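Local structure of VAO-type flavoprotein oxidase VAO615 (6F72) at residues 321-333 against 366-379. The protein is probably an oxidoreductase that carries bicovalently bound FAD and reacts rapidly with molecular oxygen once reduced, its substrate still unidentified. Sequence-based numbering, arbitrary orientation.
Sequences EAVAAFHALLPDF and LLRPFLDDLASRGI
An antiparallel helix pair, lying against the seven-stranded antiparallel sheet of this VAO-type flavoprotein, locks together around an aromatic cluster of Phe370, Phe326 and Phe333. The axes pass 9.9 Å apart at 163°, and Phe370 is a knob seated in a hole made by Phe326, Leu329, Leu330 and Phe333. With its CG anti to the carbonyl carbon (chi1 -57°), the ring extends across to the other helix and turns its edge toward the face of Phe333, the planes at 86°. Its CZ meets Phe333 CB at 3.7 Å, while its CD1 comes 3.7 Å from Phe326 CD1 in an oblique pairing. Phe340, from strand 339-344, extends the cluster with ring contacts to all three. Were Phe370 replaced by an alanine, the hole between Leu329, Leu330 and Phe333 would probably be left unfilled, and Phe333 would lose the ring edge that meets its face. Beside the knob, Leu329 lays CD1 3.6 Å from Asp373 CB. Farther along, polar groups join the packing: Arg377 sets one guanidinium face over Ala325 CB, and its NH1 makes a salt bridge of 2.7 Å to Asp373 OD2, within its own segment. The other carboxylate oxygen faces a water that spans the two helices, donating to Asp373 OD1 at 2.7 Å and to Ala322 O at 2.6 Å.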
# COMPACT_ATOMS: atom_id res chain seq x y z
N GLU A 321 23.30 -1.71 -19.77
CA GLU A 321 22.95 -0.92 -20.94
C GLU A 321 21.62 -1.39 -21.54
O GLU A 321 20.85 -0.56 -22.05
CB GLU A 321 24.06 -0.97 -21.99
CG GLU A 321 25.33 -0.28 -21.52
CD GLU A 321 26.48 -0.37 -22.50
OE1 GLU A 321 26.41 -1.14 -23.48
OE2 GLU A 321 27.48 0.35 -22.27
N ALA A 322 21.36 -2.69 -21.45
CA ALA A 322 20.14 -3.30 -21.97
C ALA A 322 18.90 -2.95 -21.12
O ALA A 322 17.79 -2.84 -21.66
CB ALA A 322 20.31 -4.81 -22.09
N VAL A 323 19.12 -2.76 -19.82
CA VAL A 323 18.10 -2.32 -18.85
C VAL A 323 17.79 -0.83 -19.08
O VAL A 323 16.62 -0.44 -19.17
CB VAL A 323 18.58 -2.58 -17.39
CG1 VAL A 323 17.70 -1.88 -16.36
CG2 VAL A 323 18.65 -4.08 -17.10
N ALA A 324 18.84 -0.02 -19.18
CA ALA A 324 18.75 1.38 -19.65
C ALA A 324 17.90 1.51 -20.93
O ALA A 324 17.03 2.39 -21.00
CB ALA A 324 20.15 1.95 -19.87
N ALA A 325 18.15 0.63 -21.90
CA ALA A 325 17.45 0.64 -23.20
C ALA A 325 16.01 0.14 -23.10
O ALA A 325 15.12 0.70 -23.74
CB ALA A 325 18.22 -0.19 -24.21
N PHE A 326 15.79 -0.92 -22.31
CA PHE A 326 14.44 -1.40 -21.97
C PHE A 326 13.59 -0.27 -21.42
O PHE A 326 12.43 -0.09 -21.84
CB PHE A 326 14.57 -2.54 -20.94
CG PHE A 326 13.26 -3.00 -20.34
CD1 PHE A 326 12.44 -3.91 -21.01
CD2 PHE A 326 12.89 -2.57 -19.06
CE1 PHE A 326 11.25 -4.35 -20.43
CE2 PHE A 326 11.70 -3.00 -18.48
CZ PHE A 326 10.88 -3.90 -19.16
N HIS A 327 14.18 0.50 -20.50
CA HIS A 327 13.53 1.67 -19.91
C HIS A 327 13.18 2.72 -20.96
O HIS A 327 12.05 3.21 -21.00
CB HIS A 327 14.41 2.30 -18.85
CG HIS A 327 14.39 1.56 -17.55
ND1 HIS A 327 15.36 1.75 -16.59
CD2 HIS A 327 13.54 0.64 -17.05
CE1 HIS A 327 15.10 0.98 -15.55
NE2 HIS A 327 13.99 0.30 -15.81
N ALA A 328 14.17 3.06 -21.81
CA ALA A 328 13.98 4.01 -22.90
C ALA A 328 12.93 3.54 -23.92
O ALA A 328 12.33 4.37 -24.60
CB ALA A 328 15.31 4.33 -23.59
N LEU A 329 12.70 2.23 -24.00
CA LEU A 329 11.74 1.68 -24.97
C LEU A 329 10.28 1.59 -24.49
O LEU A 329 9.35 1.37 -25.29
CB LEU A 329 12.23 0.33 -25.52
CG LEU A 329 13.29 0.40 -26.63
CD1 LEU A 329 13.68 -1.01 -27.03
CD2 LEU A 329 12.83 1.17 -27.87
N LEU A 330 10.09 1.78 -23.18
CA LEU A 330 8.76 1.78 -22.55
C LEU A 330 7.73 2.81 -23.05
O LEU A 330 6.58 2.43 -23.24
CB LEU A 330 8.86 1.86 -21.03
CG LEU A 330 9.50 0.68 -20.30
CD1 LEU A 330 9.76 1.07 -18.86
CD2 LEU A 330 8.65 -0.58 -20.39
N PRO A 331 8.12 4.10 -23.25
CA PRO A 331 7.15 5.15 -23.59
C PRO A 331 5.98 4.80 -24.52
O PRO A 331 4.83 4.97 -24.11
CB PRO A 331 8.03 6.25 -24.18
CG PRO A 331 9.25 6.17 -23.34
CD PRO A 331 9.46 4.70 -23.03
N ASP A 332 6.25 4.31 -25.73
CA ASP A 332 5.19 3.96 -26.70
C ASP A 332 4.34 2.77 -26.27
O ASP A 332 3.15 2.69 -26.60
CB ASP A 332 5.77 3.68 -28.08
CG ASP A 332 6.45 4.88 -28.68
OD1 ASP A 332 6.05 6.02 -28.39
OD2 ASP A 332 7.41 4.66 -29.44
N PHE A 333 4.97 1.84 -25.55
CA PHE A 333 4.29 0.66 -25.01
C PHE A 333 3.29 1.07 -23.93
O PHE A 333 2.16 0.60 -23.92
CB PHE A 333 5.34 -0.31 -24.48
CG PHE A 333 4.79 -1.54 -23.81
CD1 PHE A 333 4.36 -2.63 -24.57
CD2 PHE A 333 4.73 -1.62 -22.42
CE1 PHE A 333 3.86 -3.78 -23.94
CE2 PHE A 333 4.24 -2.77 -21.78
CZ PHE A 333 3.81 -3.85 -22.55
N LEU A 366 3.78 -5.45 -30.11
CA LEU A 366 4.12 -4.67 -28.92
C LEU A 366 5.49 -5.04 -28.33
O LEU A 366 6.22 -4.18 -27.82
CB LEU A 366 3.03 -4.79 -27.85
CG LEU A 366 1.73 -4.02 -28.07
CD1 LEU A 366 0.60 -4.63 -27.26
CD2 LEU A 366 1.90 -2.54 -27.76
N LEU A 367 5.84 -6.32 -28.42
CA LEU A 367 7.09 -6.80 -27.84
C LEU A 367 8.31 -6.63 -28.76
O LEU A 367 9.45 -6.54 -28.27
CB LEU A 367 6.96 -8.25 -27.38
CG LEU A 367 5.96 -8.58 -26.26
CD1 LEU A 367 6.13 -10.04 -25.88
CD2 LEU A 367 6.12 -7.67 -25.04
N ARG A 368 8.05 -6.53 -30.07
CA ARG A 368 9.10 -6.48 -31.10
C ARG A 368 10.19 -5.40 -30.93
O ARG A 368 11.35 -5.71 -31.21
CB ARG A 368 8.49 -6.46 -32.52
CG ARG A 368 9.41 -7.01 -33.61
CD ARG A 368 9.72 -8.49 -33.43
NE ARG A 368 11.15 -8.76 -33.59
CZ ARG A 368 11.80 -9.82 -33.09
NH1 ARG A 368 11.18 -10.74 -32.37
NH2 ARG A 368 13.10 -9.95 -33.30
N PRO A 369 9.85 -4.17 -30.45
CA PRO A 369 10.95 -3.22 -30.21
C PRO A 369 11.92 -3.67 -29.10
O PRO A 369 13.14 -3.55 -29.27
CB PRO A 369 10.24 -1.93 -29.80
CG PRO A 369 8.85 -2.07 -30.31
CD PRO A 369 8.54 -3.53 -30.21
N PHE A 370 11.37 -4.18 -27.99
CA PHE A 370 12.15 -4.67 -26.85
C PHE A 370 13.02 -5.86 -27.25
O PHE A 370 14.20 -5.90 -26.88
CB PHE A 370 11.24 -5.05 -25.66
CG PHE A 370 10.35 -3.93 -25.17
CD1 PHE A 370 10.81 -3.03 -24.21
CD2 PHE A 370 9.04 -3.80 -25.66
CE1 PHE A 370 9.99 -2.00 -23.75
CE2 PHE A 370 8.22 -2.77 -25.21
CZ PHE A 370 8.69 -1.87 -24.25
N LEU A 371 12.44 -6.80 -28.00
CA LEU A 371 13.15 -8.01 -28.47
C LEU A 371 14.26 -7.72 -29.49
O LEU A 371 15.30 -8.39 -29.46
CB LEU A 371 12.17 -9.07 -29.02
CG LEU A 371 10.89 -9.50 -28.28
CD1 LEU A 371 10.25 -10.70 -28.96
CD2 LEU A 371 11.12 -9.79 -26.80
N ASP A 372 14.03 -6.75 -30.37
CA ASP A 372 15.04 -6.30 -31.32
C ASP A 372 16.22 -5.64 -30.62
O ASP A 372 17.37 -5.85 -31.02
CB ASP A 372 14.45 -5.34 -32.36
CG ASP A 372 13.63 -6.04 -33.43
OD1 ASP A 372 13.80 -7.26 -33.67
OD2 ASP A 372 12.79 -5.36 -34.05
N ASP A 373 15.93 -4.84 -29.58
CA ASP A 373 16.99 -4.16 -28.83
C ASP A 373 17.92 -5.15 -28.15
O ASP A 373 19.16 -5.01 -28.23
CB ASP A 373 16.42 -3.17 -27.80
CG ASP A 373 17.52 -2.43 -27.04
OD1 ASP A 373 17.99 -2.96 -26.01
OD2 ASP A 373 17.94 -1.34 -27.49
N LEU A 374 17.33 -6.14 -27.49
CA LEU A 374 18.08 -7.22 -26.86
C LEU A 374 18.89 -8.03 -27.88
O LEU A 374 20.08 -8.29 -27.65
CB LEU A 374 17.15 -8.12 -26.03
CG LEU A 374 16.49 -7.43 -24.83
CD1 LEU A 374 15.19 -8.11 -24.43
CD2 LEU A 374 17.45 -7.33 -23.66
N ALA A 375 18.26 -8.39 -29.00
CA ALA A 375 18.92 -9.09 -30.11
C ALA A 375 20.17 -8.35 -30.59
O ALA A 375 21.23 -8.96 -30.73
CB ALA A 375 17.95 -9.32 -31.27
N SER A 376 20.06 -7.03 -30.79
CA SER A 376 21.17 -6.19 -31.27
C SER A 376 22.33 -6.09 -30.26
O SER A 376 23.45 -5.67 -30.61
CB SER A 376 20.68 -4.78 -31.63
OG SER A 376 20.56 -3.97 -30.47
N ARG A 377 22.04 -6.46 -29.01
CA ARG A 377 23.00 -6.39 -27.93
C ARG A 377 23.56 -7.77 -27.55
O ARG A 377 24.28 -7.91 -26.55
CB ARG A 377 22.39 -5.67 -26.73
CG ARG A 377 22.25 -4.17 -26.97
CD ARG A 377 21.25 -3.57 -26.00
NE ARG A 377 21.74 -2.32 -25.44
CZ ARG A 377 21.36 -1.10 -25.82
NH1 ARG A 377 20.46 -0.93 -26.78
NH2 ARG A 377 21.89 -0.05 -25.23
N GLY A 378 23.25 -8.77 -28.38
CA GLY A 378 23.72 -10.15 -28.20
C GLY A 378 23.04 -10.92 -27.08
O GLY A 378 23.59 -11.91 -26.59
N ILE A 379 21.85 -10.47 -26.67
CA ILE A 379 21.06 -11.12 -25.61
C ILE A 379 19.95 -11.98 -26.23
O ILE A 379 19.21 -11.52 -27.09
CB ILE A 379 20.48 -10.08 -24.61
CG1 ILE A 379 21.62 -9.34 -23.89
CG2 ILE A 379 19.58 -10.75 -23.58
CD1 ILE A 379 21.23 -8.02 -23.26
O HOH W 1 16.87 -4.03 -23.83